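PDB 3LUL: 4-amino-4-deoxychorismate lyase, which is a pyridoxal-phosphate protein of the class IV aminotransferase family, modelled as a two-chain assembly with the cofactor held covalently. Local coordinates for residues L25-F30 against L57-E62; F61-D66 against S106-Q111; I149-Q154 against E174-N179; D162-N167 against K225-A230. All coordinates share one frame; numbering follows the deposited sequence. Where two conformers were deposited one is given.

Contacts 1 and 2 lie in the same half of the chain and share Phe61 and Glu62. Both reach the five-stranded sheet, and they touch through Pro60, Ile59 and Ser106. Contacts 3 and 4 each pack a helix against the larger sheet or the turn after one of its strands, and meet where 162-167 lies beside 174-179. Contacts 1, 3 and 4 are buried, while contact 2 is only partly so. Contacts 2 and 4 are made by a few apolar groups. Contact 1 adds a water bridge to its apolar packing and contact 3 sets a methyl against a helix, with the nearby polar ends bonded elsewhere. Contacts 1, 2 and 3 also reach the second subunit.

Contact 1: L25-F30 against L57-E62; sequences LGEGLF and LGIPFE
Glu27 OE2 accepts from a water 2.8 Å away, and the same water donates to Leu57 O at 2.9 Å. This single water joins the side chain of one segment to the backbone of the other. Glu27 OE2 is also salt-bridged to Arg153 of the second subunit, and Glu27 OE1 to Arg22 of its own chain. Both oxygens of this buried carboxylate are therefore held, and the two arginines probably favour its charged form.

The stem of Glu27 does apolar work. With chi1 at -163°, CG swings away from the backbone N and the chain runs on extended. This lays Glu27 CG 3.8 Å from Ile59 CD1, with the two side chains sliding past each other in opposite directions. Beside them Leu29 and Leu57 meet tip to tip. Leu57 CD1 points into the fork of Leu29, 3.8 Å from Leu29 CD2 and 4.1 Å from Leu29 CG. Ile59 CD1 also approaches the other branch, lying 4.3 Å from Leu29 CD1. The same core goes on beyond the two segments, with Leu29 resting on Leu50 and Ile59 on Leu90.

The backbones turn sharply here. Glu27 centres an inverse gamma turn just before the strand. On the other segment the chain leaves helix 43-57 at Gly58, whose phi is 72°. The contact thus sets Glu27 and Leu29, around the start of strand 28-36, against the residues flanking the glycine of a Schellman motif, where the end of helix 43-57 packs on the five-stranded sheet in the smaller domain of a class IV aminotransferase fold.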
loop_
_atom_site.group_PDB
_atom_site.type_symbol
_atom_site.label_atom_id
_atom_site.label_comp_id
_atom_site.label_asym_id
_atom_site.label_seq_id
_atom_site.Cartn_x
_atom_site.Cartn_y
_atom_site.Cartn_z
ATOM N N LEU B 25 -6.296 -4.736 -4.934
ATOM C CA LEU B 25 -4.885 -4.793 -5.270
ATOM C C LEU B 25 -4.184 -3.489 -4.865
ATOM O O LEU B 25 -2.960 -3.301 -5.060
ATOM C CB LEU B 25 -4.740 -5.006 -6.796
ATOM C CG LEU B 25 -5.495 -6.158 -7.463
ATOM C CD1 LEU B 25 -5.257 -6.220 -8.970
ATOM C CD2 LEU B 25 -5.062 -7.446 -6.805
ATOM N N GLY B 26 -4.949 -2.557 -4.303
ATOM C CA GLY B 26 -4.437 -1.262 -3.939
ATOM C C GLY B 26 -4.705 -0.149 -4.935
ATOM O O GLY B 26 -4.204 0.961 -4.737
ATOM N N GLU B 27 -5.460 -0.430 -5.991
ATOM C CA GLU B 27 -5.726 0.564 -7.027
ATOM C C GLU B 27 -6.939 1.388 -6.595
ATOM O O GLU B 27 -8.077 1.129 -7.003
ATOM C CB GLU B 27 -5.879 -0.035 -8.444
ATOM C CG GLU B 27 -5.729 1.027 -9.519
ATOM C CD GLU B 27 -5.794 0.417 -10.888
ATOM O OE1 GLU B 27 -6.896 0.022 -11.268
ATOM O OE2 GLU B 27 -4.757 0.263 -11.539
ATOM N N GLY B 28 -6.676 2.341 -5.691
ATOM C CA GLY B 28 -7.741 3.220 -5.174
ATOM C C GLY B 28 -7.170 4.489 -4.575
ATOM O O GLY B 28 -6.020 4.506 -4.071
ATOM N N LEU B 29 -7.947 5.560 -4.656
ATOM C CA LEU B 29 -7.544 6.865 -4.175
ATOM C C LEU B 29 -8.619 7.392 -3.255
ATOM O O LEU B 29 -9.793 6.999 -3.370
ATOM C CB LEU B 29 -7.355 7.835 -5.350
ATOM C CG LEU B 29 -6.265 7.474 -6.354
ATOM C CD1 LEU B 29 -6.455 8.260 -7.662
ATOM C CD2 LEU B 29 -4.848 7.689 -5.686
ATOM N N PHE B 30 -8.253 8.296 -2.345
ATOM C CA PHE B 30 -9.282 8.903 -1.512
ATOM C C PHE B 30 -9.038 10.383 -1.251
ATOM O O PHE B 30 -7.936 10.900 -1.427
ATOM C CB PHE B 30 -9.434 8.155 -0.171
ATOM C CG PHE B 30 -8.346 8.420 0.805
ATOM C CD1 PHE B 30 -7.163 7.697 0.768
ATOM C CD2 PHE B 30 -8.509 9.366 1.811
ATOM C CE1 PHE B 30 -6.143 7.945 1.678
ATOM C CE2 PHE B 30 -7.500 9.624 2.732
ATOM C CZ PHE B 30 -6.308 8.918 2.672
ATOM N N LEU B 57 -2.515 7.665 -12.608
ATOM C CA LEU B 57 -2.688 6.217 -12.502
ATOM C C LEU B 57 -3.514 5.596 -13.653
ATOM O O LEU B 57 -3.757 4.392 -13.649
ATOM C CB LEU B 57 -3.355 5.872 -11.167
ATOM C CG LEU B 57 -2.552 6.153 -9.867
ATOM C CD1 LEU B 57 -3.317 5.704 -8.608
ATOM C CD2 LEU B 57 -1.174 5.492 -9.956
ATOM N N GLY B 58 -3.996 6.417 -14.587
ATOM C CA GLY B 58 -4.842 5.932 -15.674
ATOM C C GLY B 58 -6.256 5.535 -15.280
ATOM O O GLY B 58 -6.931 4.858 -16.027
ATOM N N ILE B 59 -6.702 5.959 -14.100
ATOM C CA ILE B 59 -8.032 5.658 -13.619
ATOM C C ILE B 59 -8.962 6.755 -14.157
ATOM O O ILE B 59 -8.729 7.932 -13.916
ATOM C CB ILE B 59 -8.088 5.604 -12.069
ATOM C CG1 ILE B 59 -7.079 4.593 -11.515
ATOM C CG2 ILE B 59 -9.493 5.282 -11.607
ATOM C CD1 ILE B 59 -6.957 4.636 -9.974
ATOM N N PRO B 60 -10.025 6.381 -14.893
ATOM C CA PRO B 60 -10.962 7.429 -15.291
ATOM C C PRO B 60 -11.532 8.216 -14.080
ATOM O O PRO B 60 -11.826 7.634 -13.004
ATOM C CB PRO B 60 -12.064 6.677 -16.070
ATOM C CG PRO B 60 -11.550 5.272 -16.284
ATOM C CD PRO B 60 -10.432 5.031 -15.320
ATOM N N PHE B 61 -11.693 9.524 -14.270
ATOM C CA PHE B 61 -12.373 10.366 -13.329
ATOM C C PHE B 61 -13.251 11.345 -14.105
ATOM O O PHE B 61 -12.940 12.528 -14.193
ATOM C CB PHE B 61 -11.351 11.097 -12.442
ATOM C CG PHE B 61 -11.958 11.799 -11.240
ATOM C CD1 PHE B 61 -12.650 11.099 -10.278
ATOM C CD2 PHE B 61 -11.784 13.169 -11.056
ATOM C CE1 PHE B 61 -13.192 11.746 -9.152
ATOM C CE2 PHE B 61 -12.337 13.836 -9.955
ATOM C CZ PHE B 61 -13.014 13.126 -8.984
ATOM N N GLU B 62 -14.325 10.814 -14.692
ATOM C CA GLU B 62 -15.203 11.578 -15.574
ATOM C C GLU B 62 -16.410 11.980 -14.742
ATOM O O GLU B 62 -17.527 11.485 -14.952
ATOM C CB GLU B 62 -15.656 10.727 -16.775
ATOM C CG GLU B 62 -14.550 10.409 -17.766
ATOM C CD GLU B 62 -14.065 11.608 -18.524
ATOM O OE1 GLU B 62 -14.816 12.607 -18.628
ATOM O OE2 GLU B 62 -12.929 11.530 -19.036
HETATM O O HOH W 1 -2.801 2.138 -12.080
#

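Contact 2: F61-D66 against S106-Q111; sequences FEISFD and SQLIFQ
Leu108 meets Phe61 and Ile63 where the loop leading into helix 65-78 packs on strand 106-113, a helix-on-sheet layer of the smaller domain. One methyl does the work. Leu108 CD2 lies 3.9 Å from Ile63 CD1 and 4.2 Å from Phe61 CE1.

The conformations explain this convergence. Leu108 has chi1 at -170°, which carries CG clear of the backbone N and lifts the fork off the sheet toward the loop. Ile63 is drawn out in a similar way. Its CG1 branch is extended, with chi1 at 179° and CD1 at its far end. The two side chains cross at about a right angle and touch through their end methyls. The CG2 branch of Ile63 is left between the backbone N and the carbonyl carbon. There it serves a neighbour, for Ile63 CG2 sits 3.4 Å above the plane of the Phe61 ring, offset toward the rim. Phe61 thus has one isoleucine methyl over a face, while its CE1 meets the leucine methyl obliquely. Leu50 and Ala54 of helix 43-57 also touch this ring, and Leu90 of the next strand touches both Phe61 and Leu108.

Ser106 starts the strand nearby, and its hydroxyl is hydrogen-bonded to Pro60 O. At the other end of the loop Ser64 is the N-cap of helix 65-78. Its chi1 of 69° turns OG toward the helix, where Ser64 OG pairs with the backbone N of Asp67.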
loop_
_atom_site.group_PDB
_atom_site.type_symbol
_atom_site.label_atom_id
_atom_site.label_comp_id
_atom_site.label_asym_id
_atom_site.label_seq_id
_atom_site.Cartn_x
_atom_site.Cartn_y
_atom_site.Cartn_z
ATOM N N PHE B 61 -11.693 9.524 -14.270
ATOM C CA PHE B 61 -12.373 10.366 -13.329
ATOM C C PHE B 61 -13.251 11.345 -14.105
ATOM O O PHE B 61 -12.940 12.528 -14.193
ATOM C CB PHE B 61 -11.351 11.097 -12.442
ATOM C CG PHE B 61 -11.958 11.799 -11.240
ATOM C CD1 PHE B 61 -12.650 11.099 -10.278
ATOM C CD2 PHE B 61 -11.784 13.169 -11.056
ATOM C CE1 PHE B 61 -13.192 11.746 -9.152
ATOM C CE2 PHE B 61 -12.337 13.836 -9.955
ATOM C CZ PHE B 61 -13.014 13.126 -8.984
ATOM N N GLU B 62 -14.325 10.814 -14.692
ATOM C CA GLU B 62 -15.203 11.578 -15.574
ATOM C C GLU B 62 -16.410 11.980 -14.742
ATOM O O GLU B 62 -17.527 11.485 -14.952
ATOM C CB GLU B 62 -15.656 10.727 -16.775
ATOM C CG GLU B 62 -14.550 10.409 -17.766
ATOM C CD GLU B 62 -14.065 11.608 -18.524
ATOM O OE1 GLU B 62 -14.816 12.607 -18.628
ATOM O OE2 GLU B 62 -12.929 11.530 -19.036
ATOM N N ILE B 63 -16.158 12.845 -13.763
ATOM C CA ILE B 63 -17.211 13.471 -12.974
ATOM C C ILE B 63 -16.864 14.950 -12.938
ATOM O O ILE B 63 -15.755 15.316 -12.566
ATOM C CB ILE B 63 -17.341 12.850 -11.576
ATOM C CG1 ILE B 63 -18.449 13.562 -10.776
ATOM C CG2 ILE B 63 -16.030 12.867 -10.802
ATOM C CD1 ILE B 63 -18.813 12.806 -9.450
ATOM N N SER B 64 -17.809 15.794 -13.329
ATOM C CA SER B 64 -17.542 17.228 -13.386
ATOM C C SER B 64 -17.454 17.769 -11.964
ATOM O O SER B 64 -17.942 17.133 -11.008
ATOM C CB SER B 64 -18.640 17.939 -14.182
ATOM O OG SER B 64 -19.856 17.897 -13.453
ATOM N N PHE B 65 -16.833 18.934 -11.788
ATOM C CA PHE B 65 -16.803 19.536 -10.468
ATOM C C PHE B 65 -18.213 19.779 -9.918
ATOM O O PHE B 65 -18.476 19.550 -8.743
ATOM C CB PHE B 65 -16.011 20.854 -10.449
ATOM C CG PHE B 65 -16.126 21.564 -9.142
ATOM C CD1 PHE B 65 -15.542 21.001 -7.997
ATOM C CD2 PHE B 65 -16.884 22.719 -9.013
ATOM C CE1 PHE B 65 -15.671 21.612 -6.773
ATOM C CE2 PHE B 65 -17.023 23.345 -7.777
ATOM C CZ PHE B 65 -16.425 22.781 -6.645
ATOM N N ASP B 66 -19.098 20.312 -10.763
ATOM C CA ASP B 66 -20.457 20.609 -10.313
ATOM C C ASP B 66 -21.167 19.336 -9.815
ATOM O O ASP B 66 -21.880 19.388 -8.810
ATOM C CB ASP B 66 -21.247 21.299 -11.413
ATOM C CG ASP B 66 -20.767 22.733 -11.665
ATOM O OD1 ASP B 66 -20.113 23.332 -10.785
ATOM O OD2 ASP B 66 -21.056 23.264 -12.751
ATOM N N SER B 106 -14.377 3.267 -13.416
ATOM C CA SER B 106 -14.039 3.516 -12.023
ATOM C C SER B 106 -15.312 3.747 -11.197
ATOM O O SER B 106 -16.382 4.070 -11.728
ATOM C CB SER B 106 -13.048 4.677 -11.905
ATOM O OG SER B 106 -13.539 5.860 -12.509
ATOM N N GLN B 107 -15.190 3.539 -9.892
ATOM C CA GLN B 107 -16.327 3.554 -9.005
ATOM C C GLN B 107 -15.992 4.550 -7.912
ATOM O O GLN B 107 -14.880 4.592 -7.427
ATOM C CB GLN B 107 -16.578 2.156 -8.442
ATOM C CG GLN B 107 -16.500 1.022 -9.489
ATOM C CD GLN B 107 -17.768 0.873 -10.279
ATOM O OE1 GLN B 107 -18.847 0.749 -9.697
ATOM N NE2 GLN B 107 -17.662 0.890 -11.618
ATOM N N LEU B 108 -16.956 5.369 -7.557
ATOM C CA LEU B 108 -16.778 6.361 -6.536
ATOM C C LEU B 108 -17.814 6.113 -5.446
ATOM O O LEU B 108 -19.005 5.891 -5.762
ATOM C CB LEU B 108 -16.953 7.713 -7.184
ATOM C CG LEU B 108 -16.620 9.012 -6.488
ATOM C CD1 LEU B 108 -15.220 8.990 -5.814
ATOM C CD2 LEU B 108 -16.753 10.121 -7.519
ATOM N N ILE B 109 -17.372 6.098 -4.183
ATOM C CA ILE B 109 -18.263 6.026 -3.026
ATOM C C ILE B 109 -17.998 7.215 -2.091
ATOM O O ILE B 109 -16.847 7.573 -1.833
ATOM C CB ILE B 109 -18.133 4.691 -2.271
ATOM C CG1 ILE B 109 -18.663 3.548 -3.150
ATOM C CG2 ILE B 109 -18.866 4.718 -0.873
ATOM C CD1 ILE B 109 -18.504 2.134 -2.516
ATOM N N PHE B 110 -19.083 7.833 -1.617
ATOM C CA PHE B 110 -19.003 8.872 -0.579
ATOM C C PHE B 110 -19.604 8.402 0.731
ATOM O O PHE B 110 -20.666 7.769 0.752
ATOM C CB PHE B 110 -19.770 10.118 -1.000
ATOM C CG PHE B 110 -19.304 10.717 -2.281
ATOM C CD1 PHE B 110 -18.311 11.701 -2.263
ATOM C CD2 PHE B 110 -19.878 10.345 -3.503
ATOM C CE1 PHE B 110 -17.887 12.290 -3.442
ATOM C CE2 PHE B 110 -19.460 10.936 -4.683
ATOM C CZ PHE B 110 -18.474 11.912 -4.653
ATOM N N GLN B 111 -18.913 8.699 1.817
ATOM C CA GLN B 111 -19.381 8.362 3.168
ATOM C C GLN B 111 -19.145 9.526 4.117
ATOM O O GLN B 111 -18.079 10.129 4.100
ATOM C CB GLN B 111 -18.625 7.154 3.700
ATOM C CG GLN B 111 -19.031 5.847 3.029
ATOM C CD GLN B 111 -20.459 5.399 3.380
ATOM O OE1 GLN B 111 -21.355 5.349 2.517
ATOM N NE2 GLN B 111 -20.670 5.057 4.642
#

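Contact 3: I149-Q154 against E174-N179; sequences IIAQRQ and ETTCAN
Thr176 has chi1 at 67°, which tucks OG1 between the backbone N and the carbonyl carbon and sends CG2 out toward Gln152. Gln152 is extended from the helix, with chi1 at -179°, and the two side chains cross at about a right angle. The helix belongs to a beta-alpha-beta crossover: 146-157 joins the parallel neighbours 122-131 and 162-167. The facing segment is the turn that follows strand 172-175.

The methyl makes the closest carbon contacts. Thr176 CG2 is 4.1 Å from Gln152 CB and 4.3 Å from Ala151 CB, so it rests on the helix surface between two successive residues. The polar ends run near each other without pairing closely, with Gln152 OE1 4.0 Å from Thr176 OG1. Thr176 OG1 bonds Asp162 OD1, and the other end of the Gln152 amide, NE2, bonds Asp161 O. Leu99 of the second subunit packs on both side chains. Two residues earlier on the strand, Glu174 OE1 is hydrogen-bonded to Leu198 N and makes a weak hydrogen bond to N1 of the modified residue LLP at position 141.

The turn itself is an ST turn: Cys177 N donates to Thr175 OG1 at 3.3 Å, nearly straight at 171°.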
loop_
_atom_site.group_PDB
_atom_site.type_symbol
_atom_site.label_atom_id
_atom_site.label_comp_id
_atom_site.label_asym_id
_atom_site.label_seq_id
_atom_site.Cartn_x
_atom_site.Cartn_y
_atom_site.Cartn_z
ATOM N N ILE B 149 -0.461 2.612 9.078
ATOM C CA ILE B 149 -1.101 1.887 10.184
ATOM C C ILE B 149 -0.058 1.258 11.102
ATOM O O ILE B 149 -0.116 1.433 12.318
ATOM C CB ILE B 149 -2.094 0.790 9.654
ATOM C CG1 ILE B 149 -3.297 1.467 8.989
ATOM C CG2 ILE B 149 -2.553 -0.135 10.809
ATOM C CD1 ILE B 149 -4.156 0.508 8.181
ATOM N N ILE B 150 0.898 0.543 10.529
ATOM C CA ILE B 150 1.948 -0.109 11.329
ATOM C C ILE B 150 2.746 0.954 12.150
ATOM O O ILE B 150 2.963 0.792 13.350
ATOM C CB ILE B 150 2.882 -0.957 10.421
ATOM C CG1 ILE B 150 2.105 -2.146 9.788
ATOM C CG2 ILE B 150 4.139 -1.444 11.220
ATOM C CD1 ILE B 150 2.917 -2.891 8.730
ATOM N N ALA B 151 3.147 2.032 11.476
ATOM C CA ALA B 151 3.909 3.121 12.078
ATOM C C ALA B 151 3.112 3.775 13.215
ATOM O O ALA B 151 3.628 3.985 14.319
ATOM C CB ALA B 151 4.284 4.123 11.011
ATOM N N GLN B 152 1.831 4.036 12.993
ATOM C CA GLN B 152 1.006 4.596 14.068
ATOM C C GLN B 152 0.807 3.657 15.265
ATOM O O GLN B 152 0.895 4.072 16.426
ATOM C CB GLN B 152 -0.349 5.066 13.559
ATOM C CG GLN B 152 -1.175 5.677 14.708
ATOM C CD GLN B 152 -2.108 6.721 14.250
ATOM O OE1 GLN B 152 -2.851 6.516 13.312
ATOM N NE2 GLN B 152 -2.067 7.865 14.887
ATOM N N ARG B 153 0.575 2.384 15.004
ATOM C CA ARG B 153 0.569 1.406 16.094
ATOM C C ARG B 153 1.857 1.371 16.897
ATOM O O ARG B 153 1.806 1.187 18.118
ATOM C CB ARG B 153 0.275 0.024 15.568
ATOM C CG ARG B 153 -1.141 -0.136 15.008
ATOM C CD ARG B 153 -1.450 -1.641 14.910
ATOM N NE ARG B 153 -2.544 -1.986 14.001
ATOM C CZ ARG B 153 -3.812 -1.627 14.189
ATOM N NH1 ARG B 153 -4.164 -0.879 15.246
ATOM N NH2 ARG B 153 -4.748 -2.024 13.328
ATOM N N GLN B 154 3.004 1.561 16.251
ATOM C CA GLN B 154 4.292 1.547 16.995
ATOM C C GLN B 154 4.398 2.748 17.916
ATOM O O GLN B 154 4.854 2.650 19.076
ATOM C CB GLN B 154 5.500 1.579 16.064
ATOM C CG GLN B 154 5.737 0.305 15.306
ATOM C CD GLN B 154 7.097 0.256 14.599
ATOM O OE1 GLN B 154 7.914 1.169 14.719
ATOM N NE2 GLN B 154 7.320 -0.815 13.847
ATOM N N GLU B 174 6.655 13.728 6.417
ATOM C CA GLU B 174 5.314 13.959 6.964
ATOM C C GLU B 174 5.013 12.899 7.986
ATOM O O GLU B 174 5.813 11.978 8.171
ATOM C CB GLU B 174 4.302 13.876 5.816
ATOM C CG GLU B 174 4.300 12.526 5.160
ATOM C CD GLU B 174 3.609 12.494 3.817
ATOM O OE1 GLU B 174 3.045 13.522 3.399
ATOM O OE2 GLU B 174 3.587 11.402 3.223
ATOM N N THR B 175 3.862 13.007 8.657
ATOM C CA THR B 175 3.400 11.942 9.528
ATOM C C THR B 175 2.503 10.921 8.799
ATOM O O THR B 175 2.460 10.878 7.567
ATOM C CB THR B 175 2.656 12.508 10.793
ATOM O OG1 THR B 175 1.368 13.006 10.428
ATOM C CG2 THR B 175 3.519 13.592 11.504
ATOM N N THR B 176 1.802 10.098 9.563
ATOM C CA THR B 176 0.818 9.153 8.992
ATOM C C THR B 176 -0.409 9.814 8.369
ATOM O O THR B 176 -1.150 9.179 7.613
ATOM C CB THR B 176 0.303 8.168 10.033
ATOM O OG1 THR B 176 -0.481 8.847 11.033
ATOM C CG2 THR B 176 1.468 7.401 10.685
ATOM N N CYS B 177 -0.664 11.072 8.724
ATOM C CA CYS B 177 -1.895 11.736 8.287
ATOM C C CYS B 177 -1.812 13.247 8.125
ATOM O O CYS B 177 -2.837 13.895 7.926
ATOM C CB CYS B 177 -2.991 11.395 9.311
ATOM S SG CYS B 177 -2.701 12.149 10.921
ATOM N N ALA B 178 -0.611 13.816 8.154
ATOM C CA ALA B 178 -0.473 15.253 8.217
ATOM C C ALA B 178 0.894 15.718 7.743
ATOM O O ALA B 178 1.888 14.972 7.825
ATOM C CB ALA B 178 -0.771 15.741 9.654
ATOM N N ASN B 179 0.917 16.934 7.188
ATOM C CA ASN B 179 2.149 17.603 6.840
ATOM C C ASN B 179 2.732 18.253 8.098
ATOM O O ASN B 179 2.006 18.527 9.063
ATOM C CB ASN B 179 1.908 18.657 5.751
ATOM C CG ASN B 179 1.557 18.026 4.390
ATOM O OD1 ASN B 179 0.462 18.196 3.891
ATOM N ND2 ASN B 179 2.499 17.271 3.816
#

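Contact 4: D162-N167 against K225-A230; sequences DALFFN and KRIEDA
This is a small, buried, purely apolar contact between a strand of the larger sheet and the short helix 224-228. Ile227 is the one residue that the helix sends across. Its CD1 meets two side chains of the strand, with Ile227 CD1 3.9 Å from Leu164 CD2 and 4.1 Å from Phe166 CZ.

Leu164 and Ile227 reach toward each other tip to tip. Leu164 is swung outward for this, with chi1 at -173°. Phe166 is two residues on and projects from the same face of the strand. Its ring comes from the opposite direction to Ile227 and meets Ile227 CD1 obliquely, through CZ. Leu164 CD2 and Phe166 CZ are themselves 4.0 Å apart, so the three groups close a small triangle.

In the larger domain of this class IV aminotransferase fold, strand 162-167 runs parallel to 122-131 and antiparallel to 172-175. Val172 of the latter touches Leu164, Phe166 and Ile227 alike, which extends the apolar cluster onto the neighbouring strand.

The polar groups stay within their own segments or turn elsewhere. On the strand, Ala163 N donates to Asp162 OD1 at 2.8 Å, from above the carboxylate plane. On the helix, Arg226 is salt-bridged to Glu184 and makes a cation-pi contact with Tyr189. Lys225 NZ forms a salt bridge to Asp229 OD2 at 2.8 Å, using the syn lone pair of that oxygen.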
loop_
_atom_site.group_PDB
_atom_site.type_symbol
_atom_site.label_atom_id
_atom_site.label_comp_id
_atom_site.label_asym_id
_atom_site.label_seq_id
_atom_site.Cartn_x
_atom_site.Cartn_y
_atom_site.Cartn_z
ATOM N N ASP B 162 1.562 9.617 17.190
ATOM C CA ASP B 162 1.668 9.535 15.724
ATOM C C ASP B 162 3.143 9.357 15.421
ATOM O O ASP B 162 3.991 9.477 16.331
ATOM C CB ASP B 162 1.056 10.791 15.099
ATOM C CG ASP B 162 0.721 10.658 13.590
ATOM O OD1 ASP B 162 1.001 9.603 12.959
ATOM O OD2 ASP B 162 0.199 11.672 13.054
ATOM N N ALA B 163 3.438 9.018 14.167
ATOM C CA ALA B 163 4.770 8.693 13.692
ATOM C C ALA B 163 5.164 9.665 12.598
ATOM O O ALA B 163 4.313 10.079 11.800
ATOM C CB ALA B 163 4.780 7.282 13.122
ATOM N N LEU B 164 6.446 10.007 12.572
ATOM C CA LEU B 164 7.071 10.897 11.620
ATOM C C LEU B 164 8.070 10.127 10.744
ATOM O O LEU B 164 8.965 9.412 11.247
ATOM C CB LEU B 164 7.789 12.018 12.354
ATOM C CG LEU B 164 8.373 13.132 11.512
ATOM C CD1 LEU B 164 7.278 13.967 10.798
ATOM C CD2 LEU B 164 9.221 14.049 12.454
ATOM N N PHE B 165 7.896 10.254 9.436
ATOM C CA PHE B 165 8.761 9.619 8.445
ATOM C C PHE B 165 9.833 10.558 7.874
ATOM O O PHE B 165 9.624 11.776 7.707
ATOM C CB PHE B 165 7.945 9.071 7.282
ATOM C CG PHE B 165 6.866 8.130 7.706
ATOM C CD1 PHE B 165 7.123 6.771 7.865
ATOM C CD2 PHE B 165 5.596 8.589 7.952
ATOM C CE1 PHE B 165 6.124 5.869 8.239
ATOM C CE2 PHE B 165 4.570 7.692 8.342
ATOM C CZ PHE B 165 4.848 6.327 8.501
ATOM N N PHE B 166 10.951 9.928 7.551
ATOM C CA PHE B 166 12.090 10.508 6.893
ATOM C C PHE B 166 12.387 9.805 5.546
ATOM O O PHE B 166 12.037 8.615 5.339
ATOM C CB PHE B 166 13.286 10.424 7.810
ATOM C CG PHE B 166 13.164 11.296 9.055
ATOM C CD1 PHE B 166 12.361 10.906 10.121
ATOM C CD2 PHE B 166 13.844 12.507 9.142
ATOM C CE1 PHE B 166 12.216 11.748 11.266
ATOM C CE2 PHE B 166 13.707 13.322 10.282
ATOM C CZ PHE B 166 12.906 12.930 11.326
ATOM N N ASN B 167 12.980 10.558 4.624
ATOM C CA ASN B 167 13.391 9.996 3.345
ATOM C C ASN B 167 14.824 9.451 3.447
ATOM O O ASN B 167 15.471 9.571 4.504
ATOM C CB ASN B 167 13.167 10.947 2.136
ATOM C CG ASN B 167 14.045 12.182 2.143
ATOM O OD1 ASN B 167 15.120 12.198 2.732
ATOM N ND2 ASN B 167 13.594 13.219 1.425
ATOM N N LYS B 225 17.784 17.354 13.098
ATOM C CA LYS B 225 18.384 18.401 13.916
ATOM C C LYS B 225 17.636 19.732 13.788
ATOM O O LYS B 225 17.498 20.441 14.778
ATOM C CB LYS B 225 19.864 18.586 13.579
ATOM C CG LYS B 225 20.558 19.647 14.473
ATOM C CD LYS B 225 22.049 19.771 14.204
ATOM C CE LYS B 225 22.609 21.104 14.751
ATOM N NZ LYS B 225 22.113 21.451 16.116
ATOM N N ARG B 226 17.157 20.081 12.594
ATOM C CA ARG B 226 16.297 21.283 12.443
ATOM C C ARG B 226 15.037 21.223 13.275
ATOM O O ARG B 226 14.619 22.241 13.851
ATOM C CB ARG B 226 15.903 21.533 10.990
ATOM C CG ARG B 226 17.044 21.889 10.080
ATOM C CD ARG B 226 17.737 23.149 10.498
ATOM N NE ARG B 226 16.811 24.270 10.660
ATOM C CZ ARG B 226 16.456 25.131 9.702
ATOM N NH1 ARG B 226 16.938 25.029 8.465
ATOM N NH2 ARG B 226 15.604 26.119 9.990
ATOM N N ILE B 227 14.409 20.051 13.336
ATOM C CA ILE B 227 13.193 19.887 14.129
ATOM C C ILE B 227 13.533 20.025 15.604
ATOM O O ILE B 227 12.872 20.776 16.344
ATOM C CB ILE B 227 12.503 18.521 13.896
ATOM C CG1 ILE B 227 12.222 18.297 12.428
ATOM C CG2 ILE B 227 11.198 18.437 14.628
ATOM C CD1 ILE B 227 11.886 16.816 12.115
ATOM N N GLU B 228 14.580 19.333 16.032
ATOM C CA GLU B 228 14.980 19.320 17.444
ATOM C C GLU B 228 15.277 20.723 17.948
ATOM O O GLU B 228 14.980 21.052 19.088
ATOM C CB GLU B 228 16.173 18.378 17.636
ATOM C CG GLU B 228 15.745 16.923 17.390
ATOM C CD GLU B 228 16.874 15.919 17.307
ATOM O OE1 GLU B 228 18.045 16.298 17.083
ATOM O OE2 GLU B 228 16.564 14.719 17.442
ATOM N N ASP B 229 15.860 21.547 17.073
ATOM C CA ASP B 229 16.186 22.947 17.380
ATOM C C ASP B 229 15.054 23.973 17.154
ATOM O O ASP B 229 15.250 25.149 17.440
ATOM C CB ASP B 229 17.424 23.395 16.583
ATOM C CG ASP B 229 18.719 22.701 17.040
ATOM O OD1 ASP B 229 18.718 21.988 18.080
ATOM O OD2 ASP B 229 19.742 22.860 16.333
ATOM N N ALA B 230 13.889 23.540 16.675
ATOM C CA ALA B 230 12.764 24.455 16.402
ATOM C C ALA B 230 12.179 25.105 17.652
ATOM O O ALA B 230 12.212 24.511 18.721
ATOM C CB ALA B 230 11.651 23.700 15.658
#